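Local coordinates for aldehyde dehydrogenase (Anabaena variabilis, PDB 4H7N) that probably oxidises aldehydes to carboxylic acids with NAD+ as the hydride acceptor, at the interface of chains A and B. Sequence-based numbering; all coordinates share one arbitrary frame. Chains: chain A/B, Aldehyde dehydrogenase.

Contact 1: the interface of chains A and B. Residues chain A 411, 413-414, 432, 435; chain B 125, 455-458.
A:Phe435 meets B:Arg455 in a CH-pi contact between the two copies of the enzyme. The methylene CD of the arginine sits over the centre of the ring, 3.4 Å from its centroid. The chain of B:Arg455 is extended from CG to NE, which carries CD across the face. The guanidinium passes beyond the ring, turned 24° from the ring plane. On the opposite face the backbone N of A:Ala413 lies toward the rim, so the ring has chain B on one face and its own chain on the other.

Further apolar contacts are made at the far end of the ring. CG of B:Gln457 approaches CE1 of A:Phe435 at 4.0 Å. B:Val125, from strand 118-126, brings CG2 to within 4.1 Å of A:Phe435 CZ.

Two hydrogen bonds tie strand 454-462 of chain B to the loop of chain A, and so probably help hold the deposited dimer together. The backbone N of B:Ala458 donates to the carbonyl O of A:Gly414 at 2.8 Å. The side-chain amide of B:Gln457 gives the other. Its chain runs extended beyond CG, with CG anti to the carbonyl carbon (chi1 -76°), and reaches the loop backbone. NE2 donates to A:Ala413 O at 2.9 Å, close to the plane of the amide and in the plane of the acceptor carbonyl. A:Leu411 O is also near B:Gln457 NE2, at 3.1 Å, but no N-H is aimed at it, and it makes no hydrogen bond.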
ATOM      1  N   LEU A 411      21.651  -8.353   2.160  1.00 29.23           N
ATOM      2  CA  LEU A 411      20.711  -8.897   3.098  1.00 28.57           C
ATOM      3  C   LEU A 411      19.280  -8.503   2.755  1.00 25.77           C
ATOM      4  O   LEU A 411      19.027  -7.360   2.417  1.00 25.11           O
ATOM      5  CB  LEU A 411      21.059  -8.412   4.506  1.00 28.08           C
ATOM      6  CG  LEU A 411      22.467  -8.770   4.989  1.00 28.82           C
ATOM      7  CD1 LEU A 411      22.643  -8.238   6.424  1.00 29.46           C
ATOM      8  CD2 LEU A 411      22.643 -10.283   4.984  1.00 29.07           C
ATOM      9  N   ALA A 413      16.534  -7.381   4.222  1.00 25.56           N
ATOM     10  CA  ALA A 413      15.930  -6.686   5.358  1.00 25.27           C
ATOM     11  C   ALA A 413      15.812  -5.227   5.087  1.00 23.44           C
ATOM     12  O   ALA A 413      16.617  -4.659   4.343  1.00 23.56           O
ATOM     13  CB  ALA A 413      16.755  -6.913   6.626  1.00 25.36           C
ATOM     14  N   GLY A 414      14.825  -4.593   5.715  1.00 22.31           N
ATOM     15  CA  GLY A 414      14.532  -3.197   5.439  1.00 23.01           C
ATOM     16  C   GLY A 414      15.531  -2.200   5.996  1.00 23.35           C
ATOM     17  O   GLY A 414      15.811  -1.189   5.370  1.00 25.40           O
ATOM     18  N   LYS A 432      12.005   2.564   5.143  1.00 28.14           N
ATOM     19  CA  LYS A 432      12.299   1.170   5.009  1.00 29.28           C
ATOM     20  C   LYS A 432      11.022   0.393   4.758  1.00 26.85           C
ATOM     21  O   LYS A 432       9.954   0.699   5.324  1.00 24.90           O
ATOM     22  CB  LYS A 432      12.966   0.602   6.259  1.00 36.20           C
ATOM     23  CG  LYS A 432      12.280   1.015   7.552  1.00 40.75           C
ATOM     24  CD  LYS A 432      12.525  -0.009   8.656  1.00 50.70           C
ATOM     25  CE  LYS A 432      11.915   0.446   9.980  1.00 53.56           C
ATOM     26  NZ  LYS A 432      12.392   1.818  10.326  1.00 56.33           N
ATOM     27  N   PHE A 435      10.892  -6.994   4.435  1.00 25.78           N
ATOM     28  CA  PHE A 435      11.048  -8.051   3.473  1.00 24.18           C
ATOM     29  C   PHE A 435      10.348  -9.297   4.021  1.00 23.87           C
ATOM     30  O   PHE A 435      10.129  -9.445   5.246  1.00 22.55           O
ATOM     31  CB  PHE A 435      12.536  -8.311   3.250  1.00 26.32           C
ATOM     32  CG  PHE A 435      13.248  -7.297   2.369  1.00 25.21           C
ATOM     33  CD1 PHE A 435      13.399  -5.984   2.760  1.00 24.43           C
ATOM     34  CD2 PHE A 435      13.823  -7.706   1.175  1.00 27.51           C
ATOM     35  CE1 PHE A 435      14.050  -5.071   1.971  1.00 26.15           C
ATOM     36  CE2 PHE A 435      14.481  -6.801   0.329  1.00 27.25           C
ATOM     37  CZ  PHE A 435      14.608  -5.466   0.749  1.00 26.55           C
TER
ATOM     38  N   VAL B 125      15.338  -1.735  -3.845  1.00 27.23           N
ATOM     39  CA  VAL B 125      15.526  -3.119  -4.248  1.00 27.63           C
ATOM     40  C   VAL B 125      14.239  -3.568  -4.938  1.00 25.66           C
ATOM     41  O   VAL B 125      13.190  -3.543  -4.318  1.00 23.61           O
ATOM     42  CB  VAL B 125      15.694  -4.000  -3.001  1.00 29.96           C
ATOM     43  CG1 VAL B 125      15.942  -5.450  -3.392  1.00 31.11           C
ATOM     44  CG2 VAL B 125      16.826  -3.468  -2.133  1.00 32.56           C
ATOM     45  N   ARG B 455      11.396  -2.076  -2.910  1.00 25.23           N
ATOM     46  CA  ARG B 455      11.483  -1.953  -1.469  1.00 27.34           C
ATOM     47  C   ARG B 455      12.593  -0.942  -1.099  1.00 25.98           C
ATOM     48  O   ARG B 455      13.675  -0.992  -1.644  1.00 24.89           O
ATOM     49  CB  ARG B 455      11.833  -3.275  -0.887  1.00 26.80           C
ATOM     50  CG  ARG B 455      10.692  -4.230  -0.915  1.00 30.92           C
ATOM     51  CD  ARG B 455      11.074  -5.362   0.010  1.00 34.97           C
ATOM     52  NE  ARG B 455       9.982  -6.294   0.244  1.00 38.76           N
ATOM     53  CZ  ARG B 455       9.721  -7.323  -0.542  1.00 39.63           C
ATOM     54  NH1 ARG B 455      10.458  -7.553  -1.652  1.00 39.24           N
ATOM     55  NH2 ARG B 455       8.725  -8.117  -0.211  1.00 38.88           N
ATOM     56  N   LYS B 456      12.313  -0.047  -0.175  1.00 24.97           N
ATOM     57  CA  LYS B 456      13.322   0.874   0.339  1.00 26.96           C
ATOM     58  C   LYS B 456      14.077   0.171   1.436  1.00 26.07           C
ATOM     59  O   LYS B 456      13.473  -0.544   2.260  1.00 25.94           O
ATOM     60  CB  LYS B 456      12.658   2.142   0.878  1.00 32.83           C
ATOM     61  CG  LYS B 456      11.852   2.928  -0.174  1.00 39.61           C
ATOM     62  CD  LYS B 456      11.058   4.043   0.511  1.00 48.95           C
ATOM     63  CE  LYS B 456       9.726   4.416  -0.157  1.00 54.50           C
ATOM     64  NZ  LYS B 456       8.911   5.297   0.775  1.00 54.89           N
ATOM     65  N   GLN B 457      15.401   0.304   1.404  1.00 26.12           N
ATOM     66  CA  GLN B 457      16.260  -0.117   2.473  1.00 26.60           C
ATOM     67  C   GLN B 457      17.003   1.067   3.046  1.00 26.66           C
ATOM     68  O   GLN B 457      17.520   1.931   2.287  1.00 26.85           O
ATOM     69  CB  GLN B 457      17.359  -1.045   1.982  1.00 30.60           C
ATOM     70  CG  GLN B 457      16.985  -2.429   1.685  1.00 33.28           C
ATOM     71  CD  GLN B 457      18.221  -3.282   1.360  1.00 33.59           C
ATOM     72  OE1 GLN B 457      19.003  -2.951   0.472  1.00 33.51           O
ATOM     73  NE2 GLN B 457      18.388  -4.360   2.082  1.00 31.59           N
ATOM     74  N   ALA B 458      17.110   1.095   4.366  1.00 25.18           N
ATOM     75  CA  ALA B 458      17.862   2.131   5.052  1.00 25.32           C
ATOM     76  C   ALA B 458      19.139   1.494   5.624  1.00 26.47           C
ATOM     77  O   ALA B 458      19.123   0.365   6.153  1.00 24.38           O
ATOM     78  CB  ALA B 458      17.017   2.757   6.166  1.00 25.94           C
TER

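Contact 2: the interface of chains A and B. Residues chain A 405, 408, 415-418, 423; chain B 458-461.
B:Phe459 and A:Ile416 lie side by side and point the same way, on neighbouring strands of the two subunits. The ring of B:Phe459 has its CG anti to the carbonyl carbon. Chi1 (-55°) places the ring, and chi2 (-88°) turns its CD1-CE1 side to the isoleucine. CD1 is 3.9 Å from A:Ile416 CB, and CE1 packs on CG1.

Helix 401-408 of chain A closes on the same phenylalanine. The methyl CB of A:Ala408 touches B:Phe459 CE1 at 3.8 Å. A:Leu405 crosses the phenylalanine obliquely, with its CD2 branch against CB and CG. The carbonyl O of A:Ala408 lies in plane at the ring edge. The aromatic side chain is therefore gripped by strand and helix together.

Two residues along, on the same side of the strands, A:Ile418 and B:Ile461 also lie side by side and point the same way. CB of the first is 3.8 Å from CG1 of the second. B:Leu460 meets A:Leu423, and A:Leu423 CD1 reaches B:Leu460 CB at 4.0 Å. The backbone N of A:Leu423 donates to OG of A:Ser417, which fastens 3-10 helix 423-425 to strand 415-418.

The side chains are held in register by parallel pairing of strands 415-418 of A and 454-462 of B. A:Ile416 N donates to B:Ala458 O at 2.8 Å. B:Leu460 N donates to A:Ile416 O at 3.0 Å. A:Ile418 N donates to B:Leu460 O at 2.8 Å. The pairing makes a beta-sheet that continues across the subunit boundary and helps join the two copies of the deposited dimer.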
ATOM      1  N   LEU A 405      29.115  -2.432   4.486  1.00 30.08           N
ATOM      2  CA  LEU A 405      28.038  -2.119   3.549  1.00 30.80           C
ATOM      3  C   LEU A 405      27.972  -3.167   2.435  1.00 33.45           C
ATOM      4  O   LEU A 405      26.846  -3.565   2.003  1.00 32.57           O
ATOM      5  CB  LEU A 405      28.162  -0.707   2.971  1.00 32.34           C
ATOM      6  CG  LEU A 405      27.727   0.480   3.862  1.00 32.97           C
ATOM      7  CD1 LEU A 405      28.287   1.772   3.297  1.00 35.76           C
ATOM      8  CD2 LEU A 405      26.230   0.599   3.997  1.00 31.84           C
ATOM      9  N   ALA A 408      26.024  -5.840   3.940  1.00 28.53           N
ATOM     10  CA  ALA A 408      24.682  -5.352   4.216  1.00 27.50           C
ATOM     11  C   ALA A 408      23.776  -5.265   2.981  1.00 27.51           C
ATOM     12  O   ALA A 408      22.597  -5.624   3.052  1.00 27.03           O
ATOM     13  CB  ALA A 408      24.750  -3.999   4.877  1.00 28.46           C
ATOM     14  N   ALA A 415      16.020  -2.450   7.197  1.00 24.66           N
ATOM     15  CA  ALA A 415      16.961  -1.496   7.837  1.00 25.16           C
ATOM     16  C   ALA A 415      18.205  -2.209   8.381  1.00 24.75           C
ATOM     17  O   ALA A 415      18.088  -3.117   9.202  1.00 23.26           O
ATOM     18  CB  ALA A 415      16.255  -0.725   8.926  1.00 26.15           C
ATOM     19  N   ILE A 416      19.373  -1.871   7.863  1.00 22.44           N
ATOM     20  CA  ILE A 416      20.544  -2.519   8.315  1.00 23.61           C
ATOM     21  C   ILE A 416      21.386  -1.514   9.088  1.00 23.41           C
ATOM     22  O   ILE A 416      21.776  -0.464   8.587  1.00 24.49           O
ATOM     23  CB  ILE A 416      21.386  -3.110   7.185  1.00 25.03           C
ATOM     24  CG1 ILE A 416      20.498  -3.827   6.128  1.00 27.61           C
ATOM     25  CG2 ILE A 416      22.536  -3.952   7.727  1.00 25.00           C
ATOM     26  CD1 ILE A 416      19.879  -5.102   6.567  1.00 30.11           C
ATOM     27  N   SER A 417      21.699  -1.889  10.307  1.00 23.29           N
ATOM     28  CA  SER A 417      22.626  -1.084  11.135  1.00 22.61           C
ATOM     29  C   SER A 417      24.053  -1.465  10.796  1.00 23.64           C
ATOM     30  O   SER A 417      24.337  -2.642  10.648  1.00 22.72           O
ATOM     31  CB  SER A 417      22.331  -1.333  12.617  1.00 22.82           C
ATOM     32  OG  SER A 417      21.067  -0.781  13.000  1.00 22.78           O
ATOM     33  N   ILE A 418      24.937  -0.457  10.687  1.00 23.60           N
ATOM     34  CA  ILE A 418      26.264  -0.638  10.222  1.00 24.52           C
ATOM     35  C   ILE A 418      27.244  -0.182  11.321  1.00 25.58           C
ATOM     36  O   ILE A 418      27.239   0.992  11.731  1.00 26.48           O
ATOM     37  CB  ILE A 418      26.530   0.195   8.933  1.00 25.30           C
ATOM     38  CG1 ILE A 418      25.534  -0.178   7.809  1.00 25.06           C
ATOM     39  CG2 ILE A 418      27.941  -0.056   8.493  1.00 25.97           C
ATOM     40  CD1 ILE A 418      25.674  -1.600   7.275  1.00 24.79           C
ATOM     41  N   LEU A 423      19.556   0.046  15.475  1.00 26.63           N
ATOM     42  CA  LEU A 423      19.455   1.509  15.501  1.00 28.04           C
ATOM     43  C   LEU A 423      18.067   1.983  15.269  1.00 28.29           C
ATOM     44  O   LEU A 423      17.692   3.037  15.830  1.00 28.69           O
ATOM     45  CB  LEU A 423      20.435   2.177  14.535  1.00 28.27           C
ATOM     46  CG  LEU A 423      21.856   2.142  15.053  1.00 28.99           C
ATOM     47  CD1 LEU A 423      22.833   2.497  13.967  1.00 30.46           C
ATOM     48  CD2 LEU A 423      22.007   3.080  16.256  1.00 31.51           C
TER
ATOM     49  N   ALA B 458      17.110   1.095   4.366  1.00 25.18           N
ATOM     50  CA  ALA B 458      17.862   2.131   5.052  1.00 25.32           C
ATOM     51  C   ALA B 458      19.139   1.494   5.624  1.00 26.47           C
ATOM     52  O   ALA B 458      19.123   0.365   6.153  1.00 24.38           O
ATOM     53  CB  ALA B 458      17.017   2.757   6.166  1.00 25.94           C
ATOM     54  N   PHE B 459      20.250   2.197   5.498  1.00 25.38           N
ATOM     55  CA  PHE B 459      21.476   1.804   6.168  1.00 25.89           C
ATOM     56  C   PHE B 459      21.871   2.911   7.156  1.00 26.26           C
ATOM     57  O   PHE B 459      22.152   4.054   6.763  1.00 26.14           O
ATOM     58  CB  PHE B 459      22.606   1.565   5.169  1.00 26.81           C
ATOM     59  CG  PHE B 459      22.271   0.567   4.091  1.00 27.77           C
ATOM     60  CD1 PHE B 459      22.491  -0.757   4.271  1.00 28.29           C
ATOM     61  CD2 PHE B 459      21.635   0.970   2.930  1.00 34.37           C
ATOM     62  CE1 PHE B 459      22.180  -1.674   3.302  1.00 30.34           C
ATOM     63  CE2 PHE B 459      21.324   0.033   1.937  1.00 34.16           C
ATOM     64  CZ  PHE B 459      21.611  -1.283   2.132  1.00 29.52           C
ATOM     65  N   LEU B 460      21.915   2.544   8.426  1.00 24.79           N
ATOM     66  CA  LEU B 460      22.125   3.489   9.462  1.00 25.84           C
ATOM     67  C   LEU B 460      23.523   3.183  10.004  1.00 25.68           C
ATOM     68  O   LEU B 460      23.774   2.110  10.542  1.00 25.87           O
ATOM     69  CB  LEU B 460      21.043   3.327  10.514  1.00 26.80           C
ATOM     70  CG  LEU B 460      19.650   3.829  10.168  1.00 28.08           C
ATOM     71  CD1 LEU B 460      18.634   3.491  11.221  1.00 30.93           C
ATOM     72  CD2 LEU B 460      19.676   5.336  10.066  1.00 30.34           C
ATOM     73  N   ILE B 461      24.416   4.152   9.855  1.00 25.33           N
ATOM     74  CA  ILE B 461      25.834   3.916   9.959  1.00 25.99           C
ATOM     75  C   ILE B 461      26.447   4.662  11.140  1.00 25.42           C
ATOM     76  O   ILE B 461      26.400   5.856  11.163  1.00 25.26           O
ATOM     77  CB  ILE B 461      26.512   4.401   8.670  1.00 27.13           C
ATOM     78  CG1 ILE B 461      25.950   3.665   7.446  1.00 27.18           C
ATOM     79  CG2 ILE B 461      28.014   4.199   8.734  1.00 28.22           C
ATOM     80  CD1 ILE B 461      26.130   4.445   6.160  1.00 27.94           C
TER

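The centres of contact 1 and contact 2 are about 10 Å apart. Both use strand 454-462 of chain B and share B:Ala458, whose backbone N serves contact 1 and whose O serves contact 2. A:Ala413 and A:Gly414 of contact 1 run straight into strand 415-418, whereas A:Lys432 and A:Phe435 come from a later loop. The two form one continuous seam, repeated with the chains exchanged by the two-fold symmetry. A:Glu232, the predicted active-site residue, lies about 11 Å from the centre of contact 1 and about 15 Å from that of contact 2. The structure alone does not show whether the seam influences catalysis.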